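Local coordinates for glucosamine kinase (Streptacidiphilus jiangxiensis, PDB 6HWJ), which catalyses the magnesium-dependent transfer of phosphate from ATP to D-glucosamine, giving D-glucosamine 6-phosphate, and works less well on glucose, at residues A[15-19]-A[58-62]; A[36-40]-A[97-101]; A[103-109]-A[164-168]; A[128-134]-A[181-187]; A[159-163]-A[225-229]. All coordinates share one frame; numbering follows the deposited sequence.

Contact 1 (A[15-19]-A[58-62]); sequences ALVLP and WTVPL
Val17 and Val60 bring the backbones nearest each other, 5.8 Å between their CA atoms, where the end of a 3-10 segment, 15-17, lies over strand 57-65. The turn is closed by a bond from Leu18 N to Ala15 O, and it packs against the antiparallel sheet in the N-terminal part of the chain. No direct hydrogen bond joins the segments; the contact is a buried hydrophobic one. At its centre, Val17 sits on the indole of Trp58. Its CG2 stands 3.7 Å from the centroid of the Trp58 five-membered ring, only 15° off the normal, a CH-pi contact over the face. The Val17 chi1 of -55° leaves CG2 over this face and turns CG1, anti to the carbonyl carbon, toward Val60, whose CG2 it meets at 4.0 Å. The methyl Leu18 CD2 approaches the six-membered part of the indole, 4.1 Å from Trp58 CH2. At the other end, Leu16 and Leu62 cross at about a right angle, the CD2 methyl of Leu62 fitting against both methyls of Leu16. Trp58 NE1 is hydrogen-bonded to Ser52 OG, which helps to fix the ring, and Arg137 adds a cation-pi contact. A water lies between the backbones, 2.8 Å from Val17 O and 2.7 Å from Thr59 O.

Contact 2 (A[36-40]-A[97-101]); sequences DALLD and AFVLE
Phe98 lays its ring against strand 34-42, and nearly everything in this contact turns on that ring. The CH-pi contact comes first: Leu39 CB lies 3.7 Å from the centroid of the Phe98 ring and 8° off its normal, almost exactly over the middle. Phe98 takes a chi1 of -60°, CG anti to its carbonyl carbon, which carries the ring toward strand 34-42 of the other sheet. The ring also meets the peptide backbone: Phe98 CE1 is 3.3 Å from Leu38 C, and Leu38 N lies at the ring edge, in its plane.

Aliphatic packing extends the contact at both ends. The methyl Ala37 CB touches the far end of the ring, 3.7 Å from Phe98 CZ, and also meets Ala97 CB at 4.3 Å. Beyond the ring, Leu39 CD2 meets Leu100 CD1, likewise at 4.3 Å. Leu170 of strand 166-172 packs on Leu39, Phe98 and Leu100.

Hydrogen bonds between the segments are absent, as the spacing requires: the strand axes stay 9.2 Å apart and their directions differ by 35°. Strand 34-42 pairs instead with strand 45-51, where Asp36 and Ala37 form a classic beta bulge opposite Val49. Two separate antiparallel sheets therefore meet here through side chains, an edge strand of the six-stranded one facing strand 34-42 of the other, as in sheet-on-sheet packing.

Contact 3 (A[103-109]-A[164-168]); sequences FTGAAPV and PRPWG
Trp167 has one face of its indole overlapped by the turn of 103-109: Gly105 O stands 3.8 Å above the ring plane over its centre, and Ala106 CA lies over the same face nearer the ring's margin. The six-membered end of the indole reaches Ala107 and Val109, whose CG2 meets Trp167 CZ3 at 3.8 Å. The turn is a type II beta turn from Phe103 to Ala106, closed by Ala106 N to Phe103 O. Gly105 holds its third position with positive phi (107°). On the other flank, Phe103 CD2 packs on Pro166 CB at 3.9 Å.

Two direct bonds pin the turn. Phe103 N gives a fairly straight bond to Trp167 O (2.9 Å, 163°), and Arg165, bent at chi3, brings NH2 to Thr104 O at 2.9 Å, a more bent bond reaching the oxygen from above its carbonyl plane. A water also donates to Thr104 O, at 2.7 Å, and to Pro166 O. Thr104 O thus accepts from both the guanidinium and the water, and the positive charge probably polarises that peptide, so the loop is held by polar bonds beside an aromatic floor.

Contact 4 (A[128-134]-A[181-187]); sequences ECAVVKW and LASVVAY
A chi1 of 179° turns the Tyr187 ring away from its own N and sets it beside Glu128 and Val131. Val131 CG2, anti to its carbonyl carbon, is the methyl that touches, 3.7 Å from Tyr187 CD1. Glu128 O lies at the edge of the Tyr187 ring, in its plane, and the Glu128 side chain runs beside the ring, its carboxylate turned 78° to it and salt-bridged to Arg113.

Strands 130-134 and 179-186 form an antiparallel ladder. Val131 and Val185 are one hydrogen-bonded pair, Val131 N to Val185 O being 2.8 Å; Lys133 and Ser183 are the next, with Lys133 N to Ser183 O at 2.9 Å. Beyond the ladder, Tyr187 N reaches Cys129 O in a nearly straight bond of 3.0 Å. A water links Val131 O, to which it donates, with Ser183 OG. On the face of Val132, Val184 and Trp134, Val132 CG2 meets Val184 CG2 at 3.9 Å, and Ala182 CB meets Trp134 CE3 at 3.8 Å. The other face carries Lys133, which with Ala186 and Tyr187 probably binds ATP; its extended chain points its amine to Asp118 and Asp319, both long, weak ion pairs.

Helix 79-88 packs on Val132, Ala182 and Val184, while strands 123-126 and 166-172 flank the pair in the six-stranded sheet.

Contact 5 (A[159-163]-A[225-229]); sequences GFTEM and LTARM
This is a largely buried contact between a loop and a helix, with a salt bridge at the solvent-exposed Arg228: 159-163, between helix 148-157 and strand 166-172, rests on helix 212-234. Phe160 supplies the aromatic packing. Its chi1 of -177° sets CG anti to the backbone N and directs the ring at the helix, where it meets backbone and side chains together. Phe160 CE1 lies 3.5 Å from Leu225 O, which sits at the edge of the ring, near its plane. That oxygen also accepts the helical bond from Met229 N, so the ring edge rests against an already bonded turn of the helix. Phe160 CE1 touches Met229 CB at 3.7 Å, the two side chains running alongside each other, and Phe160 CZ meets Leu225 CG at 4.0 Å. Arg228 CB lies at the ring edge, in its plane.

Glu162 adds both packing and charge. Its side chain, extended beyond CG, passes over Leu225, with CB and OE1 each 3.7 Å from Leu225 CD1. It ends in a salt bridge in which Arg228 NH1 donates to Glu162 OE2 at 3.0 Å and 156°. OE2 lies close to the guanidinium plane, but the nitrogen comes from above the carboxylate, the two planes standing 67° apart.

The loop leaves helix 148-157 through a Schellman motif with Gly159 at C-prime. Leu155 of that helix packs on Phe160 and Met229, Tyr313 of strand 312-315 on Glu162 and Leu225, and helix 362-386 packs against Thr226 and Ala227 of helix 212-234.

Overall arrangement
Contacts 1 and 2 both involve the N-terminal five-stranded sheet and touch through Leu62 CD1 and Leu38 CD2, 4.1 Å apart. Contacts 2, 3 and 4 share the six-stranded sheet. Contacts 3 and 4, with centres about 9 Å apart, are joined by probable backbone hydrogen bonds, Trp167 N to Val184 O and Arg165 O to Ala186 N, both 2.8 Å. Leu181, at the end of contact 4 away from Tyr187, packs on both Phe98 and Thr59. Contact 4 holds Lys133, Ala186 and Tyr187 of the inferred ATP site, and the nearest Lys133 side-chain atom is about 6 Å from a magnesium ion. Contact 5, its centre about 34 Å from contact 1's, joins the loop before strand 166-172 to the helical part.

Contact 1 (A[15-19]-A[58-62])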
# COMPACT_ATOMS: atom_id res chain seq x y z
N ALA A 15 2.02 14.57 25.54
CA ALA A 15 2.92 14.40 24.40
C ALA A 15 3.53 13.01 24.32
O ALA A 15 4.19 12.69 23.32
CB ALA A 15 4.05 15.45 24.47
N LEU A 16 3.33 12.18 25.35
CA LEU A 16 3.80 10.81 25.33
C LEU A 16 3.42 10.10 24.04
O LEU A 16 4.21 9.31 23.51
CB LEU A 16 3.22 10.06 26.53
CG LEU A 16 3.59 8.59 26.73
CD1 LEU A 16 5.05 8.46 27.15
CD2 LEU A 16 2.68 7.97 27.77
N VAL A 17 2.22 10.36 23.51
CA VAL A 17 1.74 9.59 22.36
C VAL A 17 2.38 10.00 21.04
O VAL A 17 2.14 9.34 20.02
CB VAL A 17 0.21 9.68 22.20
CG1 VAL A 17 -0.52 9.27 23.49
CG2 VAL A 17 -0.20 11.07 21.79
N LEU A 18 3.22 11.07 21.02
CA LEU A 18 3.72 11.61 19.74
C LEU A 18 5.11 11.09 19.41
O LEU A 18 6.04 11.22 20.25
CB LEU A 18 3.75 13.14 19.80
CG LEU A 18 2.39 13.82 19.91
CD1 LEU A 18 2.56 15.33 20.06
CD2 LEU A 18 1.52 13.52 18.71
N PRO A 19 5.33 10.54 18.22
CA PRO A 19 6.70 10.11 17.86
C PRO A 19 7.71 11.24 17.88
O PRO A 19 8.84 11.05 18.38
CB PRO A 19 6.53 9.54 16.44
CG PRO A 19 5.10 9.21 16.33
CD PRO A 19 4.37 10.22 17.15
N TRP A 58 -4.02 5.78 20.15
CA TRP A 58 -2.63 5.77 19.72
C TRP A 58 -1.94 4.47 20.11
O TRP A 58 -2.17 3.94 21.19
CB TRP A 58 -1.85 6.94 20.38
CG TRP A 58 -2.50 8.28 20.26
CD1 TRP A 58 -3.54 8.77 21.02
CD2 TRP A 58 -2.15 9.32 19.34
NE1 TRP A 58 -3.84 10.05 20.62
CE2 TRP A 58 -3.01 10.40 19.59
CE3 TRP A 58 -1.20 9.43 18.31
CZ2 TRP A 58 -2.96 11.59 18.85
CZ3 TRP A 58 -1.14 10.61 17.59
CH2 TRP A 58 -2.01 11.67 17.86
N THR A 59 -1.07 3.99 19.23
CA THR A 59 -0.11 2.94 19.58
C THR A 59 1.13 3.63 20.11
O THR A 59 1.70 4.47 19.42
CB THR A 59 0.26 2.07 18.38
OG1 THR A 59 -0.92 1.49 17.83
CG2 THR A 59 1.25 0.96 18.78
N VAL A 60 1.55 3.26 21.31
CA VAL A 60 2.70 3.91 21.91
C VAL A 60 3.69 2.87 22.40
O VAL A 60 3.37 2.11 23.33
CB VAL A 60 2.28 4.83 23.08
CG1 VAL A 60 3.49 5.65 23.51
CG2 VAL A 60 1.12 5.74 22.66
N PRO A 61 4.90 2.79 21.82
CA PRO A 61 5.95 1.99 22.45
C PRO A 61 6.44 2.70 23.69
O PRO A 61 6.80 3.88 23.64
CB PRO A 61 7.03 1.89 21.37
CG PRO A 61 6.89 3.18 20.61
CD PRO A 61 5.40 3.52 20.64
N LEU A 62 6.43 2.00 24.82
CA LEU A 62 6.69 2.61 26.10
C LEU A 62 7.91 2.01 26.77
O LEU A 62 8.20 0.81 26.64
CB LEU A 62 5.48 2.45 27.04
CG LEU A 62 4.23 3.21 26.60
CD1 LEU A 62 3.02 2.59 27.29
CD2 LEU A 62 4.33 4.69 26.92
O HOH W 1 3.17 6.75 19.59

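Contact 2 (A[36-40]-A[97-101])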
# COMPACT_ATOMS: atom_id res chain seq x y z
N ASP A 36 -5.69 2.14 27.57
CA ASP A 36 -6.77 1.20 27.25
C ASP A 36 -6.29 -0.25 27.23
O ASP A 36 -7.07 -1.16 27.53
CB ASP A 36 -7.38 1.53 25.89
CG ASP A 36 -8.36 2.70 25.95
OD1 ASP A 36 -8.74 3.11 27.07
OD2 ASP A 36 -8.74 3.20 24.88
N ALA A 37 -5.03 -0.49 26.87
CA ALA A 37 -4.51 -1.85 26.79
C ALA A 37 -3.00 -1.76 26.81
O ALA A 37 -2.41 -0.78 26.35
CB ALA A 37 -4.99 -2.55 25.51
N LEU A 38 -2.36 -2.82 27.33
CA LEU A 38 -0.92 -2.80 27.59
C LEU A 38 -0.37 -4.20 27.39
O LEU A 38 -0.81 -5.15 28.06
CB LEU A 38 -0.66 -2.30 29.00
CG LEU A 38 0.77 -1.95 29.44
CD1 LEU A 38 1.64 -3.21 29.51
CD2 LEU A 38 1.36 -0.92 28.50
N LEU A 39 0.55 -4.35 26.45
CA LEU A 39 1.31 -5.56 26.25
C LEU A 39 2.67 -5.40 26.91
O LEU A 39 3.49 -4.59 26.46
CB LEU A 39 1.47 -5.87 24.77
CG LEU A 39 2.36 -7.10 24.47
CD1 LEU A 39 1.70 -8.37 24.98
CD2 LEU A 39 2.65 -7.19 22.99
N ASP A 40 2.91 -6.15 27.98
CA ASP A 40 4.16 -6.06 28.73
C ASP A 40 5.23 -6.87 27.99
O ASP A 40 5.06 -8.07 27.77
CB ASP A 40 3.95 -6.58 30.14
CG ASP A 40 5.14 -6.30 31.06
OD1 ASP A 40 6.29 -6.24 30.58
OD2 ASP A 40 4.90 -6.14 32.28
N ALA A 97 -6.19 -9.01 25.09
CA ALA A 97 -6.49 -7.90 24.19
C ALA A 97 -5.63 -7.93 22.93
O ALA A 97 -5.97 -7.27 21.95
CB ALA A 97 -6.27 -6.57 24.92
N PHE A 98 -4.52 -8.67 22.95
CA PHE A 98 -3.53 -8.61 21.89
C PHE A 98 -3.42 -9.97 21.22
O PHE A 98 -3.64 -11.00 21.84
CB PHE A 98 -2.16 -8.20 22.40
CG PHE A 98 -2.13 -6.84 23.06
CD1 PHE A 98 -2.32 -6.71 24.43
CD2 PHE A 98 -1.87 -5.71 22.32
CE1 PHE A 98 -2.28 -5.47 25.04
CE2 PHE A 98 -1.81 -4.46 22.93
CZ PHE A 98 -2.03 -4.34 24.28
N VAL A 99 -3.05 -9.95 19.94
CA VAL A 99 -2.64 -11.14 19.20
C VAL A 99 -1.23 -10.89 18.69
O VAL A 99 -1.00 -9.94 17.94
CB VAL A 99 -3.60 -11.44 18.05
CG1 VAL A 99 -3.04 -12.56 17.16
CG2 VAL A 99 -4.95 -11.87 18.60
N LEU A 100 -0.29 -11.73 19.12
CA LEU A 100 1.09 -11.72 18.65
C LEU A 100 1.25 -12.93 17.73
O LEU A 100 1.19 -14.07 18.18
CB LEU A 100 2.07 -11.82 19.81
CG LEU A 100 2.89 -10.61 20.21
CD1 LEU A 100 3.88 -11.00 21.31
CD2 LEU A 100 3.63 -10.01 19.04
N GLU A 101 1.45 -12.68 16.44
CA GLU A 101 1.63 -13.77 15.48
C GLU A 101 3.08 -13.76 15.00
O GLU A 101 3.53 -12.77 14.41
CB GLU A 101 0.66 -13.65 14.31
CG GLU A 101 0.72 -14.83 13.34
CD GLU A 101 -0.45 -14.86 12.37
OE1 GLU A 101 -1.20 -13.86 12.27
OE2 GLU A 101 -0.63 -15.91 11.70

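Contact 3 (A[103-109]-A[164-168])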
# COMPACT_ATOMS: atom_id res chain seq x y z
N PHE A 103 6.13 -15.66 12.67
CA PHE A 103 6.32 -16.47 11.47
C PHE A 103 7.73 -17.05 11.46
O PHE A 103 8.63 -16.57 12.16
CB PHE A 103 6.08 -15.65 10.19
CG PHE A 103 4.73 -15.00 10.16
CD1 PHE A 103 3.63 -15.68 9.66
CD2 PHE A 103 4.55 -13.72 10.64
CE1 PHE A 103 2.38 -15.09 9.63
CE2 PHE A 103 3.29 -13.12 10.62
CZ PHE A 103 2.21 -13.81 10.11
N THR A 104 7.91 -18.11 10.67
CA THR A 104 9.21 -18.76 10.55
C THR A 104 10.24 -17.77 10.06
O THR A 104 10.01 -17.03 9.10
CB THR A 104 9.11 -19.95 9.60
OG1 THR A 104 8.23 -20.93 10.17
CG2 THR A 104 10.48 -20.57 9.38
N GLY A 105 11.39 -17.74 10.74
CA GLY A 105 12.43 -16.77 10.45
C GLY A 105 12.57 -15.67 11.48
O GLY A 105 13.64 -15.05 11.56
N ALA A 106 11.53 -15.40 12.27
CA ALA A 106 11.70 -14.49 13.39
C ALA A 106 12.83 -14.98 14.28
O ALA A 106 12.94 -16.18 14.56
CB ALA A 106 10.39 -14.37 14.19
N ALA A 107 13.70 -14.07 14.69
CA ALA A 107 14.80 -14.38 15.60
C ALA A 107 15.00 -13.21 16.55
O ALA A 107 14.77 -12.06 16.17
CB ALA A 107 16.11 -14.66 14.84
N PRO A 108 15.42 -13.49 17.79
CA PRO A 108 15.59 -12.41 18.79
C PRO A 108 16.84 -11.57 18.53
O PRO A 108 17.75 -11.49 19.37
CB PRO A 108 15.67 -13.20 20.10
CG PRO A 108 16.35 -14.52 19.70
CD PRO A 108 15.82 -14.82 18.32
N VAL A 109 16.88 -10.92 17.37
CA VAL A 109 18.03 -10.07 17.04
C VAL A 109 18.00 -8.79 17.87
O VAL A 109 16.95 -8.37 18.40
CB VAL A 109 18.09 -9.75 15.53
CG1 VAL A 109 18.28 -11.04 14.73
CG2 VAL A 109 16.83 -9.01 15.09
N PRO A 164 8.97 -8.72 1.54
CA PRO A 164 9.90 -8.85 2.67
C PRO A 164 9.37 -9.93 3.61
O PRO A 164 8.19 -9.91 3.98
CB PRO A 164 9.89 -7.46 3.32
CG PRO A 164 9.39 -6.53 2.26
CD PRO A 164 8.41 -7.36 1.44
N ARG A 165 10.22 -10.89 3.94
CA ARG A 165 9.76 -12.01 4.74
C ARG A 165 9.12 -11.48 6.03
O ARG A 165 9.74 -10.69 6.75
CB ARG A 165 10.92 -12.95 5.09
CG ARG A 165 10.47 -14.16 5.91
CD ARG A 165 11.59 -14.73 6.75
NE ARG A 165 12.46 -15.62 5.99
CZ ARG A 165 12.31 -16.94 5.90
NH1 ARG A 165 13.17 -17.64 5.17
NH2 ARG A 165 11.31 -17.55 6.52
N PRO A 166 7.90 -11.89 6.35
CA PRO A 166 7.30 -11.48 7.63
C PRO A 166 7.92 -12.24 8.78
O PRO A 166 8.10 -13.46 8.71
CB PRO A 166 5.82 -11.82 7.46
CG PRO A 166 5.83 -12.97 6.53
CD PRO A 166 6.96 -12.72 5.56
N TRP A 167 8.25 -11.50 9.83
CA TRP A 167 8.69 -12.05 11.10
C TRP A 167 7.57 -12.12 12.12
O TRP A 167 7.46 -13.10 12.86
CB TRP A 167 9.83 -11.20 11.69
CG TRP A 167 11.15 -11.32 11.00
CD1 TRP A 167 11.37 -11.54 9.67
CD2 TRP A 167 12.44 -11.21 11.61
NE1 TRP A 167 12.71 -11.57 9.41
CE2 TRP A 167 13.40 -11.37 10.58
CE3 TRP A 167 12.88 -10.98 12.92
CZ2 TRP A 167 14.76 -11.31 10.83
CZ3 TRP A 167 14.24 -10.94 13.17
CH2 TRP A 167 15.17 -11.10 12.13
N GLY A 168 6.74 -11.07 12.20
CA GLY A 168 5.64 -11.10 13.13
C GLY A 168 4.71 -9.93 12.93
O GLY A 168 5.05 -8.93 12.27
O HOH W 2 8.26 -15.75 7.57

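Contact 4 (A[128-134]-A[181-187])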
# COMPACT_ATOMS: atom_id res chain seq x y z
N GLU A 128 20.08 -5.01 12.15
CA GLU A 128 20.41 -4.73 10.75
C GLU A 128 19.83 -5.77 9.80
O GLU A 128 20.35 -5.97 8.70
CB GLU A 128 21.92 -4.60 10.56
CG GLU A 128 22.51 -3.43 11.36
CD GLU A 128 21.87 -2.10 10.99
OE1 GLU A 128 21.57 -1.89 9.80
OE2 GLU A 128 21.67 -1.26 11.90
N CYS A 129 18.74 -6.44 10.21
CA CYS A 129 18.12 -7.43 9.34
C CYS A 129 16.61 -7.49 9.46
O CYS A 129 16.00 -8.25 8.72
CB CYS A 129 18.72 -8.82 9.63
SG CYS A 129 18.49 -9.41 11.31
N ALA A 130 15.98 -6.71 10.32
CA ALA A 130 14.53 -6.65 10.40
C ALA A 130 14.10 -5.21 10.60
O ALA A 130 14.88 -4.36 11.05
CB ALA A 130 13.98 -7.52 11.55
N VAL A 131 12.84 -4.93 10.25
CA VAL A 131 12.27 -3.59 10.36
C VAL A 131 10.99 -3.70 11.18
O VAL A 131 10.06 -4.44 10.81
CB VAL A 131 11.95 -2.97 9.00
CG1 VAL A 131 11.43 -1.55 9.18
CG2 VAL A 131 13.17 -3.01 8.11
N VAL A 132 10.94 -2.99 12.29
CA VAL A 132 9.76 -2.87 13.13
C VAL A 132 9.08 -1.56 12.76
O VAL A 132 9.71 -0.49 12.81
CB VAL A 132 10.11 -2.89 14.62
CG1 VAL A 132 8.84 -2.62 15.46
CG2 VAL A 132 10.78 -4.19 15.01
N LYS A 133 7.82 -1.64 12.40
CA LYS A 133 7.02 -0.47 12.02
C LYS A 133 5.90 -0.37 13.03
O LYS A 133 5.02 -1.25 13.06
CB LYS A 133 6.48 -0.62 10.60
CG LYS A 133 5.64 0.57 10.14
CD LYS A 133 5.21 0.39 8.69
CE LYS A 133 4.44 1.60 8.17
NZ LYS A 133 3.89 1.37 6.81
N TRP A 134 5.94 0.68 13.85
CA TRP A 134 4.87 0.97 14.79
C TRP A 134 3.74 1.72 14.10
O TRP A 134 3.98 2.74 13.44
CB TRP A 134 5.37 1.84 15.95
CG TRP A 134 6.50 1.27 16.74
CD1 TRP A 134 7.81 1.66 16.69
CD2 TRP A 134 6.42 0.22 17.70
NE1 TRP A 134 8.55 0.91 17.57
CE2 TRP A 134 7.73 0.02 18.20
CE3 TRP A 134 5.38 -0.57 18.19
CZ2 TRP A 134 8.01 -0.95 19.15
CZ3 TRP A 134 5.66 -1.52 19.14
CH2 TRP A 134 6.98 -1.71 19.62
N LEU A 181 -0.98 -2.89 15.21
CA LEU A 181 -0.19 -2.07 16.12
C LEU A 181 1.27 -2.04 15.73
O LEU A 181 1.91 -0.99 15.91
CB LEU A 181 -0.31 -2.59 17.55
CG LEU A 181 -1.72 -2.76 18.11
CD1 LEU A 181 -1.65 -3.26 19.57
CD2 LEU A 181 -2.51 -1.48 18.02
N ALA A 182 1.80 -3.14 15.20
CA ALA A 182 3.20 -3.23 14.79
C ALA A 182 3.38 -4.40 13.84
O ALA A 182 2.77 -5.45 14.00
CB ALA A 182 4.14 -3.40 15.98
N SER A 183 4.26 -4.21 12.85
CA SER A 183 4.68 -5.27 11.96
C SER A 183 6.20 -5.38 12.02
O SER A 183 6.91 -4.39 12.25
CB SER A 183 4.23 -5.01 10.52
OG SER A 183 4.74 -3.77 10.07
N VAL A 184 6.69 -6.60 11.82
CA VAL A 184 8.12 -6.90 11.75
C VAL A 184 8.34 -7.72 10.49
O VAL A 184 7.76 -8.79 10.33
CB VAL A 184 8.61 -7.65 12.98
CG1 VAL A 184 10.12 -7.75 12.99
CG2 VAL A 184 8.12 -6.97 14.26
N VAL A 185 9.15 -7.19 9.57
CA VAL A 185 9.45 -7.85 8.31
C VAL A 185 10.95 -7.74 8.05
O VAL A 185 11.66 -6.93 8.65
CB VAL A 185 8.66 -7.27 7.12
CG1 VAL A 185 7.17 -7.27 7.39
CG2 VAL A 185 9.16 -5.85 6.84
N ALA A 186 11.42 -8.54 7.10
CA ALA A 186 12.83 -8.54 6.75
C ALA A 186 13.24 -7.19 6.21
O ALA A 186 12.45 -6.49 5.55
CB ALA A 186 13.12 -9.63 5.71
N TYR A 187 14.46 -6.79 6.54
CA TYR A 187 15.08 -5.57 6.03
C TYR A 187 15.81 -5.91 4.73
O TYR A 187 16.56 -6.87 4.68
CB TYR A 187 16.07 -5.04 7.08
CG TYR A 187 16.84 -3.78 6.70
CD1 TYR A 187 16.21 -2.71 6.10
CD2 TYR A 187 18.19 -3.67 7.00
CE1 TYR A 187 16.91 -1.56 5.78
CE2 TYR A 187 18.90 -2.52 6.70
CZ TYR A 187 18.25 -1.47 6.09
OH TYR A 187 18.94 -0.33 5.77
O HOH W 3 7.66 -3.75 9.37

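Contact 5 (A[159-163]-A[225-229])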
# COMPACT_ATOMS: atom_id res chain seq x y z
N GLY A 159 1.67 -19.12 1.30
CA GLY A 159 2.92 -19.46 0.66
C GLY A 159 3.50 -18.40 -0.24
O GLY A 159 4.51 -18.65 -0.89
N PHE A 160 2.89 -17.22 -0.31
CA PHE A 160 3.45 -16.11 -1.08
C PHE A 160 4.73 -15.60 -0.43
O PHE A 160 4.75 -15.28 0.77
CB PHE A 160 2.40 -15.01 -1.18
CG PHE A 160 2.81 -13.83 -2.00
CD1 PHE A 160 2.64 -13.83 -3.38
CD2 PHE A 160 3.34 -12.70 -1.39
CE1 PHE A 160 3.00 -12.72 -4.13
CE2 PHE A 160 3.72 -11.61 -2.14
CZ PHE A 160 3.53 -11.62 -3.52
N THR A 161 5.82 -15.53 -1.20
CA THR A 161 7.12 -15.11 -0.67
C THR A 161 7.70 -13.89 -1.36
O THR A 161 8.80 -13.45 -0.99
CB THR A 161 8.15 -16.25 -0.76
OG1 THR A 161 8.39 -16.60 -2.14
CG2 THR A 161 7.64 -17.48 -0.01
N GLU A 162 7.02 -13.32 -2.37
CA GLU A 162 7.58 -12.16 -3.08
C GLU A 162 7.20 -10.87 -2.35
O GLU A 162 6.50 -10.00 -2.85
CB GLU A 162 7.11 -12.16 -4.52
CG GLU A 162 7.85 -13.20 -5.36
CD GLU A 162 7.31 -13.30 -6.75
OE1 GLU A 162 7.85 -12.64 -7.66
OE2 GLU A 162 6.32 -14.05 -6.93
N MET A 163 7.69 -10.80 -1.11
CA MET A 163 7.52 -9.68 -0.21
C MET A 163 8.62 -9.80 0.86
O MET A 163 9.13 -10.90 1.07
CB MET A 163 6.14 -9.69 0.44
CG MET A 163 5.83 -10.93 1.23
SD MET A 163 4.23 -10.85 2.08
CE MET A 163 4.09 -12.51 2.70
N LEU A 225 3.66 -12.36 -10.19
CA LEU A 225 3.63 -11.97 -8.78
C LEU A 225 2.22 -11.56 -8.35
O LEU A 225 1.72 -11.99 -7.31
CB LEU A 225 4.63 -10.83 -8.52
CG LEU A 225 4.71 -10.23 -7.11
CD1 LEU A 225 6.05 -9.53 -6.91
CD2 LEU A 225 3.58 -9.21 -6.86
N THR A 226 1.57 -10.72 -9.16
CA THR A 226 0.22 -10.25 -8.88
C THR A 226 -0.76 -11.41 -8.79
O THR A 226 -1.65 -11.41 -7.93
CB THR A 226 -0.22 -9.27 -9.97
OG1 THR A 226 0.77 -8.25 -10.14
CG2 THR A 226 -1.56 -8.63 -9.59
N ALA A 227 -0.61 -12.42 -9.66
CA ALA A 227 -1.50 -13.58 -9.64
C ALA A 227 -1.27 -14.44 -8.40
O ALA A 227 -2.23 -14.91 -7.77
CB ALA A 227 -1.32 -14.42 -10.91
N ARG A 228 -0.00 -14.65 -8.03
CA ARG A 228 0.30 -15.37 -6.80
C ARG A 228 -0.24 -14.62 -5.59
O ARG A 228 -0.77 -15.23 -4.65
CB ARG A 228 1.82 -15.56 -6.66
CG ARG A 228 2.43 -16.50 -7.70
CD ARG A 228 3.96 -16.44 -7.64
NE ARG A 228 4.55 -17.46 -8.53
CZ ARG A 228 5.85 -17.54 -8.80
NH1 ARG A 228 6.71 -16.66 -8.29
NH2 ARG A 228 6.29 -18.50 -9.60
N MET A 229 -0.08 -13.30 -5.58
CA MET A 229 -0.60 -12.46 -4.50
C MET A 229 -2.12 -12.60 -4.40
O MET A 229 -2.66 -12.89 -3.32
CB MET A 229 -0.20 -11.00 -4.76
CG MET A 229 -0.62 -10.02 -3.67
SD MET A 229 -0.14 -8.31 -4.11
CE MET A 229 -1.40 -7.91 -5.32